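Local coordinates for period circadian protein homolog 2 (Mus musculus, PDB 3GDI) that probably acts as a core component of the mammalian circadian clock, regulating transcription through protein interactions made by its tandem PAS domains, at residues F64-D69 with C106-V110; P122-Y128 with L145-V151; V202-D208 with P231-R235; L211-I215 with F227-I232; S256-I262 with L304-P309. All coordinates share one frame. Numbering follows the deposited sequence.

Contact 1 (F64-D69 with C106-V110); sequences FLAPHD and CRVSV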
# COMPACT_ATOMS: atom_id res chain seq x y z
N PHE A 64 21.73 10.33 -3.98
CA PHE A 64 22.46 9.77 -2.85
C PHE A 64 21.66 8.71 -2.09
O PHE A 64 22.04 8.32 -0.98
CB PHE A 64 22.87 10.86 -1.86
CG PHE A 64 23.59 12.00 -2.49
CD1 PHE A 64 22.90 13.16 -2.83
CD2 PHE A 64 24.94 11.90 -2.80
CE1 PHE A 64 23.55 14.20 -3.48
CE2 PHE A 64 25.60 12.93 -3.46
CZ PHE A 64 24.90 14.08 -3.80
N LEU A 65 20.56 8.26 -2.68
CA LEU A 65 19.69 7.25 -2.08
C LEU A 65 19.89 5.89 -2.76
O LEU A 65 20.35 5.82 -3.90
CB LEU A 65 18.22 7.64 -2.26
CG LEU A 65 17.45 8.53 -1.29
CD1 LEU A 65 18.39 9.33 -0.42
CD2 LEU A 65 16.52 9.43 -2.10
N ALA A 66 19.54 4.82 -2.05
CA ALA A 66 19.64 3.50 -2.65
C ALA A 66 18.70 3.62 -3.85
O ALA A 66 17.63 4.24 -3.75
CB ALA A 66 19.14 2.46 -1.68
N PRO A 67 19.08 3.05 -5.00
CA PRO A 67 18.22 3.14 -6.19
C PRO A 67 16.79 2.63 -5.98
O PRO A 67 15.86 3.13 -6.62
CB PRO A 67 18.99 2.33 -7.23
CG PRO A 67 20.43 2.59 -6.84
CD PRO A 67 20.37 2.42 -5.34
N HIS A 68 16.61 1.66 -5.09
CA HIS A 68 15.28 1.12 -4.82
C HIS A 68 14.44 2.06 -3.96
O HIS A 68 13.21 2.00 -3.99
CB HIS A 68 15.37 -0.22 -4.09
CG HIS A 68 15.57 -1.40 -4.99
ND1 HIS A 68 16.77 -1.69 -5.59
CD2 HIS A 68 14.70 -2.36 -5.39
CE1 HIS A 68 16.64 -2.79 -6.32
NE2 HIS A 68 15.40 -3.21 -6.21
N ASP A 69 15.09 2.93 -3.20
CA ASP A 69 14.38 3.84 -2.31
C ASP A 69 13.95 5.15 -2.96
O ASP A 69 13.19 5.92 -2.37
CB ASP A 69 15.21 4.11 -1.06
CG ASP A 69 15.55 2.84 -0.31
OD1 ASP A 69 14.66 1.97 -0.19
OD2 ASP A 69 16.70 2.71 0.18
N CYS A 106 14.78 5.64 4.26
CA CYS A 106 15.63 5.63 3.07
C CYS A 106 17.07 5.34 3.44
O CYS A 106 17.54 5.72 4.51
CB CYS A 106 15.57 6.98 2.35
SG CYS A 106 14.42 7.07 0.97
N ARG A 107 17.77 4.64 2.55
CA ARG A 107 19.18 4.32 2.75
C ARG A 107 19.95 5.39 1.98
O ARG A 107 19.72 5.58 0.79
CB ARG A 107 19.49 2.92 2.23
CG ARG A 107 19.27 1.82 3.27
CD ARG A 107 18.84 0.49 2.66
NE ARG A 107 17.47 0.57 2.16
CZ ARG A 107 16.64 -0.47 2.02
NH1 ARG A 107 17.03 -1.70 2.35
NH2 ARG A 107 15.41 -0.28 1.55
N VAL A 108 20.83 6.10 2.67
CA VAL A 108 21.61 7.17 2.05
C VAL A 108 23.10 6.86 1.98
O VAL A 108 23.64 6.19 2.86
CB VAL A 108 21.40 8.50 2.82
CG1 VAL A 108 22.05 9.65 2.06
CG2 VAL A 108 19.92 8.75 3.02
N SER A 109 23.75 7.35 0.93
CA SER A 109 25.18 7.13 0.74
C SER A 109 25.83 8.27 -0.02
O SER A 109 25.33 8.69 -1.07
CB SER A 109 25.43 5.84 -0.05
OG SER A 109 26.79 5.75 -0.45
N VAL A 110 26.94 8.78 0.50
CA VAL A 110 27.67 9.86 -0.15
C VAL A 110 28.63 9.21 -1.15
O VAL A 110 29.85 9.39 -1.08
CB VAL A 110 28.47 10.71 0.87
CG1 VAL A 110 29.18 11.86 0.16
CG2 VAL A 110 27.52 11.26 1.93
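The guanidinium of Arg-107 meets the carboxylate of Asp-69 edge-on: NH2 of Arg-107 lies 2.9 Å from OD1 of Asp-69 in a salt bridge, and NE of Arg-107 donates to OD2 of Asp-69 at 3.0 Å. The same OD2 of Asp-69 also accepts from the backbone N of Arg-107 at 3.2 Å, so one acid reads both main chain and side chain of the strand. Asp-194 gives the guanidinium a second acidic partner. Further along, Ser-109 N donates to Phe-64 O (2.7 Å, 160°) and Ala-66 N to Arg-107 O (2.9 Å), bonds that flank a single bridge between Leu-65 and Val-108. Next to this bridge, CD1 of Leu-65 meets CG2 of Val-108 at 3.8 Å, and CB of Asp-69 touches SG of Cys-106 at 3.7 Å. With 418 Å² buried, the loop before helix 70-76 pairs with strand 104-108, the outermost strand on that side of the sheet within this chain, as expected of the PAS fold, here in PAS-A.

Contact 2 (P122-Y128 with L145-V151); sequences PFRMTPY and LLLAERV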
# COMPACT_ATOMS: atom_id res chain seq x y z
N PRO A 122 20.77 3.34 6.85
CA PRO A 122 19.34 3.61 6.97
C PRO A 122 19.06 4.93 7.69
O PRO A 122 19.74 5.27 8.65
CB PRO A 122 18.83 2.40 7.74
CG PRO A 122 19.99 2.03 8.60
CD PRO A 122 21.15 2.15 7.64
N PHE A 123 18.07 5.67 7.21
CA PHE A 123 17.70 6.95 7.80
C PHE A 123 16.19 7.08 7.90
O PHE A 123 15.46 6.71 6.99
CB PHE A 123 18.24 8.11 6.95
CG PHE A 123 19.63 8.52 7.30
CD1 PHE A 123 19.86 9.49 8.27
CD2 PHE A 123 20.72 7.92 6.68
CE1 PHE A 123 21.15 9.85 8.63
CE2 PHE A 123 22.02 8.27 7.03
CZ PHE A 123 22.24 9.24 8.01
N ARG A 124 15.72 7.59 9.03
CA ARG A 124 14.29 7.78 9.19
C ARG A 124 14.12 9.23 8.80
O ARG A 124 14.86 10.08 9.26
CB ARG A 124 13.88 7.59 10.64
CG ARG A 124 12.39 7.70 10.85
CD ARG A 124 12.08 8.64 12.00
NE ARG A 124 10.65 8.66 12.31
CZ ARG A 124 10.08 9.52 13.14
NH1 ARG A 124 10.81 10.45 13.74
NH2 ARG A 124 8.77 9.45 13.37
N MET A 125 13.14 9.51 7.94
CA MET A 125 12.94 10.87 7.51
C MET A 125 11.51 11.37 7.64
O MET A 125 10.55 10.63 7.38
CB MET A 125 13.40 11.01 6.07
CG MET A 125 14.83 10.56 5.85
SD MET A 125 15.45 11.09 4.26
CE MET A 125 14.68 9.87 3.17
N THR A 126 11.37 12.63 8.04
CA THR A 126 10.06 13.25 8.18
C THR A 126 10.04 14.41 7.20
O THR A 126 10.88 15.31 7.27
CB THR A 126 9.84 13.79 9.61
OG1 THR A 126 10.38 12.87 10.57
CG2 THR A 126 8.35 13.95 9.88
N PRO A 127 9.08 14.40 6.26
CA PRO A 127 8.90 15.42 5.22
C PRO A 127 7.99 16.58 5.58
O PRO A 127 6.87 16.39 6.06
CB PRO A 127 8.34 14.60 4.07
CG PRO A 127 7.40 13.70 4.79
CD PRO A 127 8.20 13.25 6.00
N TYR A 128 8.47 17.79 5.32
CA TYR A 128 7.71 19.01 5.59
C TYR A 128 7.70 19.91 4.36
O TYR A 128 8.73 20.12 3.72
CB TYR A 128 8.34 19.77 6.77
CG TYR A 128 8.22 19.05 8.08
CD1 TYR A 128 6.97 18.72 8.60
CD2 TYR A 128 9.36 18.71 8.81
CE1 TYR A 128 6.85 18.05 9.83
CE2 TYR A 128 9.26 18.05 10.04
CZ TYR A 128 8.00 17.72 10.54
OH TYR A 128 7.89 17.08 11.75
N LEU A 145 11.35 20.30 3.07
CA LEU A 145 12.44 20.12 4.00
C LEU A 145 12.22 18.78 4.66
O LEU A 145 11.09 18.30 4.74
CB LEU A 145 12.45 21.25 5.04
CG LEU A 145 13.68 21.32 5.95
CD1 LEU A 145 13.83 22.73 6.48
CD2 LEU A 145 13.55 20.33 7.10
N LEU A 146 13.30 18.16 5.12
CA LEU A 146 13.20 16.86 5.77
C LEU A 146 14.19 16.69 6.89
O LEU A 146 15.37 17.03 6.75
CB LEU A 146 13.42 15.73 4.76
CG LEU A 146 12.38 15.50 3.66
CD1 LEU A 146 12.89 16.09 2.36
CD2 LEU A 146 12.14 14.01 3.50
N LEU A 147 13.71 16.16 8.00
CA LEU A 147 14.57 15.90 9.14
C LEU A 147 14.93 14.43 9.01
O LEU A 147 14.05 13.57 9.02
CB LEU A 147 13.81 16.16 10.44
CG LEU A 147 13.48 17.63 10.69
CD1 LEU A 147 12.35 17.77 11.72
CD2 LEU A 147 14.74 18.32 11.17
N ALA A 148 16.22 14.15 8.88
CA ALA A 148 16.69 12.79 8.71
C ALA A 148 17.50 12.32 9.90
O ALA A 148 18.46 12.96 10.30
CB ALA A 148 17.53 12.69 7.47
N GLU A 149 17.10 11.18 10.47
CA GLU A 149 17.80 10.62 11.61
C GLU A 149 18.33 9.23 11.30
O GLU A 149 17.59 8.35 10.86
CB GLU A 149 16.86 10.54 12.81
CG GLU A 149 17.45 9.80 13.99
CD GLU A 149 16.50 9.77 15.17
OE1 GLU A 149 16.84 9.14 16.20
OE2 GLU A 149 15.41 10.37 15.07
N ARG A 150 19.62 9.03 11.54
CA ARG A 150 20.27 7.75 11.29
C ARG A 150 19.65 6.73 12.25
O ARG A 150 19.47 7.02 13.43
CB ARG A 150 21.77 7.88 11.54
CG ARG A 150 22.63 6.95 10.72
CD ARG A 150 23.06 5.72 11.47
NE ARG A 150 23.82 4.83 10.61
CZ ARG A 150 24.32 3.65 10.98
NH1 ARG A 150 24.15 3.20 12.22
NH2 ARG A 150 24.99 2.91 10.10
N VAL A 151 19.31 5.55 11.73
CA VAL A 151 18.70 4.49 12.52
C VAL A 151 19.71 3.44 12.97
O VAL A 151 20.57 3.01 12.20
CB VAL A 151 17.58 3.79 11.73
CG1 VAL A 151 17.03 2.62 12.52
CG2 VAL A 151 16.46 4.78 11.43
O HOH W 1 12.77 12.87 11.61
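Seven backbone hydrogen bonds form a continuous ladder between the strands. Reciprocal pairs join Arg-124 with Glu-149 (Arg-124 N to Glu-149 O 2.7 Å, Glu-149 N to Arg-124 O 2.8 Å), Thr-126 with Leu-147 (both N to O distances 3.0 Å) and Tyr-128 with Leu-145 (both 2.7 Å); Val-151 N to Pro-122 O, 3.1 Å at 173°, extends it. A water lies 2.6 Å from Thr-126 OG1 and donates to Leu-147 O at 3.0 Å; Thr-126 OG1 also bonds to Ser-103. On the face bearing Phe-123, Met-125 and Ala-148, CA of Arg-150 sits 3.9 Å from the centroid of the Phe-123 ring, a CH-pi contact, while CG of Met-125 meets CB of Ala-148 at 3.8 Å. On the other face CD1 of Leu-147 approaches the edge of Tyr-128 at CE2, 3.5 Å away. This antiparallel hairpin is held by main-chain bonds independent of side-chain identity, between a mainly apolar face ending in Arg-150 and a mixed one carrying Arg-124, Glu-149, Leu-147 and Tyr-128.

Contact 3 (V202-D208 with P231-R235); sequences VQLHPSD and PIRFR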
# COMPACT_ATOMS: atom_id res chain seq x y z
N VAL A 202 7.71 -16.32 3.36
CA VAL A 202 9.10 -16.33 2.95
C VAL A 202 10.03 -15.93 4.09
O VAL A 202 11.10 -16.52 4.28
CB VAL A 202 9.30 -15.42 1.69
CG1 VAL A 202 10.66 -14.75 1.68
CG2 VAL A 202 9.17 -16.27 0.45
N GLN A 203 9.61 -14.95 4.89
CA GLN A 203 10.41 -14.49 6.02
C GLN A 203 10.43 -15.46 7.19
O GLN A 203 11.26 -15.33 8.08
CB GLN A 203 9.88 -13.15 6.52
CG GLN A 203 9.89 -12.05 5.49
CD GLN A 203 11.26 -11.83 4.90
OE1 GLN A 203 12.27 -11.89 5.59
NE2 GLN A 203 11.30 -11.54 3.61
N LEU A 204 9.53 -16.43 7.20
CA LEU A 204 9.51 -17.37 8.31
C LEU A 204 10.49 -18.51 8.11
O LEU A 204 10.81 -18.87 6.98
CB LEU A 204 8.10 -17.94 8.50
CG LEU A 204 7.15 -17.25 9.50
CD1 LEU A 204 7.03 -15.77 9.24
CD2 LEU A 204 5.80 -17.90 9.37
N HIS A 205 10.99 -19.06 9.21
CA HIS A 205 11.91 -20.17 9.11
C HIS A 205 11.14 -21.30 8.43
O HIS A 205 9.96 -21.49 8.69
CB HIS A 205 12.35 -20.63 10.51
CG HIS A 205 13.32 -21.77 10.49
ND1 HIS A 205 14.63 -21.64 10.91
CD2 HIS A 205 13.20 -23.04 10.03
CE1 HIS A 205 15.27 -22.78 10.71
NE2 HIS A 205 14.42 -23.64 10.17
N PRO A 206 11.80 -22.04 7.53
CA PRO A 206 11.14 -23.14 6.82
C PRO A 206 10.42 -24.17 7.72
O PRO A 206 9.51 -24.85 7.27
CB PRO A 206 12.26 -23.76 5.98
CG PRO A 206 13.54 -23.26 6.61
CD PRO A 206 13.18 -21.86 7.03
N SER A 207 10.82 -24.27 8.98
CA SER A 207 10.18 -25.22 9.89
C SER A 207 9.00 -24.62 10.66
O SER A 207 8.31 -25.32 11.39
CB SER A 207 11.19 -25.77 10.89
OG SER A 207 12.25 -26.43 10.22
N ASP A 208 8.77 -23.32 10.50
CA ASP A 208 7.68 -22.64 11.17
C ASP A 208 6.63 -22.17 10.17
O ASP A 208 5.71 -21.44 10.51
CB ASP A 208 8.21 -21.46 11.98
CG ASP A 208 9.10 -21.90 13.13
OD1 ASP A 208 9.73 -21.02 13.78
OD2 ASP A 208 9.16 -23.12 13.40
N PRO A 231 6.99 -20.37 19.96
CA PRO A 231 7.77 -19.33 19.29
C PRO A 231 7.70 -19.48 17.78
O PRO A 231 7.40 -20.55 17.26
CB PRO A 231 9.17 -19.60 19.80
CG PRO A 231 9.21 -21.11 19.67
CD PRO A 231 7.84 -21.54 20.23
N ILE A 232 7.98 -18.39 17.08
CA ILE A 232 8.00 -18.39 15.63
C ILE A 232 9.32 -17.71 15.31
O ILE A 232 9.70 -16.76 15.98
CB ILE A 232 6.82 -17.55 15.04
CG1 ILE A 232 5.55 -18.41 14.94
CG2 ILE A 232 7.18 -17.02 13.67
CD1 ILE A 232 5.59 -19.43 13.83
N ARG A 233 10.04 -18.21 14.31
CA ARG A 233 11.30 -17.60 13.93
C ARG A 233 11.10 -16.79 12.67
O ARG A 233 10.53 -17.26 11.70
CB ARG A 233 12.37 -18.68 13.75
CG ARG A 233 12.91 -19.15 15.09
CD ARG A 233 13.83 -20.33 14.94
NE ARG A 233 13.12 -21.46 14.35
CZ ARG A 233 13.68 -22.64 14.09
NH1 ARG A 233 14.96 -22.85 14.37
NH2 ARG A 233 12.95 -23.61 13.54
N PHE A 234 11.57 -15.54 12.70
CA PHE A 234 11.43 -14.60 11.60
C PHE A 234 12.82 -14.19 11.10
O PHE A 234 13.68 -13.81 11.91
CB PHE A 234 10.68 -13.37 12.11
CG PHE A 234 10.14 -12.49 11.03
CD1 PHE A 234 8.78 -12.56 10.68
CD2 PHE A 234 10.96 -11.58 10.37
CE1 PHE A 234 8.25 -11.73 9.69
CE2 PHE A 234 10.44 -10.75 9.38
CZ PHE A 234 9.08 -10.82 9.04
N ARG A 235 13.05 -14.25 9.79
CA ARG A 235 14.34 -13.89 9.23
C ARG A 235 14.58 -12.39 9.14
O ARG A 235 13.70 -11.63 8.73
CB ARG A 235 14.52 -14.51 7.85
CG ARG A 235 15.88 -14.23 7.22
CD ARG A 235 16.22 -15.26 6.15
NE ARG A 235 15.12 -15.42 5.20
CZ ARG A 235 14.73 -14.49 4.34
NH1 ARG A 235 13.72 -14.72 3.52
NH2 ARG A 235 15.37 -13.32 4.29
O HOH W 2 13.60 -18.28 5.28
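Main-chain hydrogen bonds define the alignment. Arg-235 N donates to Gln-203 O (2.7 Å, 169°) and His-205 N to Arg-233 O (3.1 Å, 157°), flanking a single bridge in which the CA atoms of Leu-204 and Phe-234 are 4.7 Å apart. Side chains add polar links at both ends. OD1 of Asp-208 accepts from the backbone N of Arg-233 at 2.9 Å and forms a long salt bridge with NE of Arg-233 at 3.5 Å, where the hydrogen bond is weak. At the other end NH1 of Arg-235 donates to Val-202 O at 3.3 Å, and a water joins the same two residues, donating to Val-202 O and accepting from Arg-235 NE, each at 3.2 Å; Glu-286 takes the salt bridge of this guanidinium. Stacking follows: the guanidinium of Arg-233 lies flat on the His-205 ring, centres 3.6 Å apart and planes at 1°. Among the apolar contacts, CB of Gln-203 sits over the face of Phe-234, 3.8 Å from the ring centroid, in a CH-pi contact, while CD1 of Leu-204 meets CD1 of Phe-234 at 3.9 Å. The type I turn from His-205 to Asp-208 brings the acid back to the strand. A loop leading into helix 209-221 and held against the edge strand 227-235 is characteristic of the PAS fold, here in the second PAS domain.

Contact 4 (L211-I215 with F227-I232); sequences LMLAI and FDYSPI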
# COMPACT_ATOMS: atom_id res chain seq x y z
N LEU A 211 3.24 -24.12 10.41
CA LEU A 211 2.54 -23.63 11.59
C LEU A 211 1.57 -22.54 11.20
O LEU A 211 0.51 -22.39 11.81
CB LEU A 211 3.53 -23.08 12.63
CG LEU A 211 4.37 -24.03 13.49
CD1 LEU A 211 5.17 -24.99 12.61
CD2 LEU A 211 5.31 -23.21 14.37
N MET A 212 1.94 -21.75 10.19
CA MET A 212 1.09 -20.66 9.74
C MET A 212 -0.31 -21.12 9.35
O MET A 212 -1.28 -20.39 9.52
CB MET A 212 1.73 -19.91 8.57
CG MET A 212 2.82 -18.97 8.99
SD MET A 212 2.29 -17.86 10.33
CE MET A 212 1.65 -16.52 9.41
N LEU A 213 -0.41 -22.35 8.84
CA LEU A 213 -1.70 -22.88 8.44
C LEU A 213 -2.63 -23.00 9.64
O LEU A 213 -3.81 -22.64 9.56
CB LEU A 213 -1.53 -24.25 7.79
CG LEU A 213 -2.84 -24.87 7.31
CD1 LEU A 213 -3.44 -24.01 6.21
CD2 LEU A 213 -2.58 -26.28 6.81
N ALA A 214 -2.10 -23.49 10.75
CA ALA A 214 -2.88 -23.66 11.97
C ALA A 214 -3.16 -22.32 12.61
O ALA A 214 -4.19 -22.10 13.24
CB ALA A 214 -2.14 -24.56 12.95
N ILE A 215 -2.22 -21.39 12.46
CA ILE A 215 -2.41 -20.09 13.05
C ILE A 215 -3.58 -19.38 12.38
O ILE A 215 -4.41 -18.79 13.06
CB ILE A 215 -1.13 -19.26 12.93
CG1 ILE A 215 -0.08 -19.84 13.88
CG2 ILE A 215 -1.40 -17.81 13.27
CD1 ILE A 215 1.35 -19.44 13.54
N PHE A 227 -4.95 -13.77 20.24
CA PHE A 227 -4.47 -14.96 20.93
C PHE A 227 -2.97 -15.11 20.72
O PHE A 227 -2.43 -14.72 19.69
CB PHE A 227 -5.22 -16.21 20.46
CG PHE A 227 -4.81 -16.71 19.10
CD1 PHE A 227 -3.64 -17.46 18.94
CD2 PHE A 227 -5.62 -16.48 17.99
CE1 PHE A 227 -3.29 -17.98 17.69
CE2 PHE A 227 -5.28 -17.00 16.73
CZ PHE A 227 -4.11 -17.75 16.58
N ASP A 228 -2.30 -15.69 21.71
CA ASP A 228 -0.86 -15.88 21.65
C ASP A 228 -0.38 -17.18 21.03
O ASP A 228 -1.05 -18.21 21.11
CB ASP A 228 -0.26 -15.77 23.05
CG ASP A 228 -0.47 -14.40 23.66
OD1 ASP A 228 -0.32 -14.28 24.90
OD2 ASP A 228 -0.77 -13.45 22.91
N TYR A 229 0.78 -17.09 20.41
CA TYR A 229 1.42 -18.24 19.81
C TYR A 229 2.90 -17.94 19.77
O TYR A 229 3.32 -16.86 19.36
CB TYR A 229 0.92 -18.50 18.39
CG TYR A 229 1.49 -19.78 17.83
CD1 TYR A 229 0.78 -20.98 17.89
CD2 TYR A 229 2.79 -19.82 17.32
CE1 TYR A 229 1.35 -22.18 17.47
CE2 TYR A 229 3.37 -21.01 16.90
CZ TYR A 229 2.65 -22.19 16.97
OH TYR A 229 3.23 -23.37 16.56
N SER A 230 3.69 -18.91 20.20
CA SER A 230 5.14 -18.79 20.22
C SER A 230 5.74 -20.17 20.41
O SER A 230 5.10 -21.06 20.97
CB SER A 230 5.57 -17.87 21.37
OG SER A 230 4.82 -18.16 22.53
N PRO A 231 6.99 -20.37 19.96
CA PRO A 231 7.77 -19.33 19.29
C PRO A 231 7.70 -19.48 17.78
O PRO A 231 7.40 -20.55 17.26
CB PRO A 231 9.17 -19.60 19.80
CG PRO A 231 9.21 -21.11 19.67
CD PRO A 231 7.84 -21.54 20.23
N ILE A 232 7.98 -18.39 17.08
CA ILE A 232 8.00 -18.39 15.63
C ILE A 232 9.32 -17.71 15.31
O ILE A 232 9.70 -16.76 15.98
CB ILE A 232 6.82 -17.55 15.04
CG1 ILE A 232 5.55 -18.41 14.94
CG2 ILE A 232 7.18 -17.02 13.67
CD1 ILE A 232 5.59 -19.43 13.83
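Ile-215 gives up 78 Å² to this contact, Tyr-229 54 Å² and Leu-211 53 Å², and these three define how the helix meets the strand. CD1 of Ile-215 lies over the face of the Tyr-229 ring, 4.2 Å from its centroid and 16° off the normal, which satisfies a CH-pi contact. Leu-211, one helical turn earlier, presents CD2 to the edge of the same ring, 3.0 Å from OH of Tyr-229, a close contact, and 3.9 Å from CZ of Tyr-229. Ile-232 completes the group: its CD1 lies 3.8 Å from CD2 of Leu-211 and 4.2 Å from CD1 of Ile-215. At the far end CZ of Phe-227 stands 3.7 Å from O of Ile-215. No hydrogen bond crosses between the segments, whose axes run 175° apart in direction and 11.1 Å at closest approach, so the gap is bridged mainly by side-chain packing. Segment 211-215 thus runs nearly antiparallel to segment 227-232, a helix-on-sheet packing typical of a PAS domain.

Contact 5 (S256-I262 with L304-P309); sequences SRKISFI and LMQPVP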
# COMPACT_ATOMS: atom_id res chain seq x y z
N SER A 256 -19.43 -7.89 4.85
CA SER A 256 -19.26 -9.15 4.15
C SER A 256 -18.90 -10.28 5.10
O SER A 256 -19.04 -11.45 4.76
CB SER A 256 -18.17 -9.05 3.09
OG SER A 256 -16.90 -8.85 3.71
N ARG A 257 -18.41 -9.92 6.27
CA ARG A 257 -18.01 -10.91 7.26
C ARG A 257 -16.71 -11.62 6.87
O ARG A 257 -16.29 -12.57 7.52
CB ARG A 257 -19.13 -11.93 7.46
CG ARG A 257 -20.17 -11.49 8.48
CD ARG A 257 -19.63 -11.69 9.89
NE ARG A 257 -19.22 -10.44 10.52
CZ ARG A 257 -18.36 -10.36 11.53
NH1 ARG A 257 -17.79 -11.45 12.03
NH2 ARG A 257 -18.08 -9.17 12.05
N LYS A 258 -16.06 -11.15 5.80
CA LYS A 258 -14.80 -11.75 5.38
C LYS A 258 -13.64 -10.97 5.97
O LYS A 258 -13.71 -9.74 6.11
CB LYS A 258 -14.67 -11.74 3.86
CG LYS A 258 -15.58 -12.69 3.13
CD LYS A 258 -15.33 -12.62 1.63
CE LYS A 258 -16.43 -13.32 0.86
NZ LYS A 258 -16.66 -14.71 1.37
N ILE A 259 -12.59 -11.70 6.31
CA ILE A 259 -11.38 -11.11 6.87
C ILE A 259 -10.70 -10.26 5.80
O ILE A 259 -10.50 -10.73 4.68
CB ILE A 259 -10.40 -12.23 7.35
CG1 ILE A 259 -10.85 -12.74 8.73
CG2 ILE A 259 -8.96 -11.72 7.36
CD1 ILE A 259 -9.85 -13.65 9.42
N SER A 260 -10.37 -9.01 6.15
CA SER A 260 -9.70 -8.08 5.24
C SER A 260 -8.19 -7.99 5.51
O SER A 260 -7.40 -7.81 4.58
CB SER A 260 -10.29 -6.68 5.36
OG SER A 260 -11.66 -6.67 5.03
N PHE A 261 -7.79 -8.09 6.78
CA PHE A 261 -6.38 -8.04 7.17
C PHE A 261 -6.10 -8.97 8.35
O PHE A 261 -6.99 -9.27 9.14
CB PHE A 261 -5.96 -6.65 7.64
CG PHE A 261 -6.20 -5.55 6.66
CD1 PHE A 261 -7.37 -4.80 6.72
CD2 PHE A 261 -5.24 -5.25 5.70
CE1 PHE A 261 -7.58 -3.75 5.84
CE2 PHE A 261 -5.44 -4.19 4.80
CZ PHE A 261 -6.61 -3.44 4.87
N ILE A 262 -4.85 -9.40 8.47
CA ILE A 262 -4.42 -10.23 9.59
C ILE A 262 -3.37 -9.35 10.24
O ILE A 262 -2.46 -8.90 9.55
CB ILE A 262 -3.70 -11.50 9.12
CG1 ILE A 262 -4.61 -12.35 8.23
CG2 ILE A 262 -3.22 -12.29 10.33
CD1 ILE A 262 -5.66 -13.13 9.00
N LEU A 304 -9.02 -18.12 4.21
CA LEU A 304 -9.50 -16.79 4.57
C LEU A 304 -10.62 -16.25 3.68
O LEU A 304 -11.09 -15.13 3.89
CB LEU A 304 -8.35 -15.79 4.58
CG LEU A 304 -7.27 -15.75 5.68
CD1 LEU A 304 -7.79 -16.29 6.99
CD2 LEU A 304 -6.08 -16.54 5.22
N MET A 305 -11.03 -17.01 2.68
CA MET A 305 -12.10 -16.55 1.80
C MET A 305 -13.47 -16.83 2.42
O MET A 305 -14.47 -16.30 1.97
CB MET A 305 -12.01 -17.25 0.44
CG MET A 305 -10.82 -16.84 -0.42
SD MET A 305 -11.13 -15.34 -1.36
CE MET A 305 -10.29 -14.07 -0.32
N GLN A 306 -13.51 -17.65 3.46
CA GLN A 306 -14.79 -17.97 4.09
C GLN A 306 -15.27 -16.91 5.07
O GLN A 306 -14.50 -16.38 5.86
CB GLN A 306 -14.72 -19.31 4.82
CG GLN A 306 -14.44 -20.49 3.90
CD GLN A 306 -15.26 -20.43 2.62
OE1 GLN A 306 -16.49 -20.42 2.65
NE2 GLN A 306 -14.57 -20.39 1.48
N PRO A 307 -16.57 -16.57 5.00
CA PRO A 307 -17.15 -15.57 5.90
C PRO A 307 -17.02 -16.07 7.33
O PRO A 307 -17.21 -17.26 7.59
CB PRO A 307 -18.61 -15.50 5.45
CG PRO A 307 -18.51 -15.81 3.99
CD PRO A 307 -17.55 -16.96 3.97
N VAL A 308 -16.68 -15.17 8.24
CA VAL A 308 -16.53 -15.53 9.64
C VAL A 308 -17.85 -15.23 10.35
O VAL A 308 -18.04 -14.14 10.88
CB VAL A 308 -15.41 -14.70 10.32
CG1 VAL A 308 -15.28 -15.10 11.78
CG2 VAL A 308 -14.10 -14.89 9.58
N PRO A 309 -18.78 -16.19 10.35
CA PRO A 309 -20.06 -15.95 11.02
C PRO A 309 -19.88 -15.85 12.53
O PRO A 309 -18.98 -16.55 13.06
CB PRO A 309 -20.89 -17.17 10.61
CG PRO A 309 -19.86 -18.25 10.58
CD PRO A 309 -18.71 -17.58 9.86
OXT PRO A 309 -20.65 -15.08 13.15
O HOH W 3 -10.91 -12.43 2.71
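The C-terminal tail that follows helix 291-303 folds back onto the turn leading into strand 259-268 of the second PAS domain, and 475 Å² is buried where they meet. Arg-257 holds the tail by two bonds: Val-308 N donates to Arg-257 O (2.7 Å, 178°), and NH1 of Arg-257 returns a bond to Val-308 O (2.9 Å, 168°). The turn itself is an ST turn, in which OG of Ser-256 accepts from Lys-258 N at 3.2 Å, and Arg-257 takes up positive phi (73°) within it. Lys-258 then extends its side chain to the other end of the tail, placing NZ 2.8 Å from Met-305 O in a hydrogen bond and 3.4 Å from CG of Pro-307. A water ties the start of the strand to Leu-304, donating to Ile-259 O at 2.6 Å and to Leu-304 O at 3.0 Å. A classic beta bulge follows, Ser-260 and Phe-261 both facing Phe-251 on the adjoining strand; the Phe-261 ring stacks on Phe-261 of the second subunit, so this strand also reaches the dimer interface. Apolar side chains fill the side toward helix 209-221: CD1 of Leu-304 approaches CD1 of Ile-259 at 4.1 Å and CD1 of Ile-262 at 4.3 Å, while CG2 of Val-308 meets CG1 of Ile-259 at 4.0 Å, with Leu-220 of that helix touching both Ile-259 and Val-308.

In the fold
Contacts 1 and 2 belong to the PAS-A domain and contacts 3 and 4 to the second PAS domain, each domain with a five-stranded antiparallel sheet of order 2-1-5-4-3; contact 5 joins the second sheet to the C-terminal tail. The first two have centres 12 Å apart and touch through the neighbouring strands 104-108 and 121-131. Contacts 3 and 4, 11 Å apart, share Pro-231 and Ile-232 of strand 227-235. The centre of contact 5 is 19 Å from contact 4 and 25 Å from contact 3. Contacts 1 and 2 lie 29 to 39 Å, centre to centre, from contacts 3 to 5 and touch none of them. Along the chain, contacts 1, 2 and then the 3-4 pair close before contact 5 opens, consistent with two locally built modules in tandem.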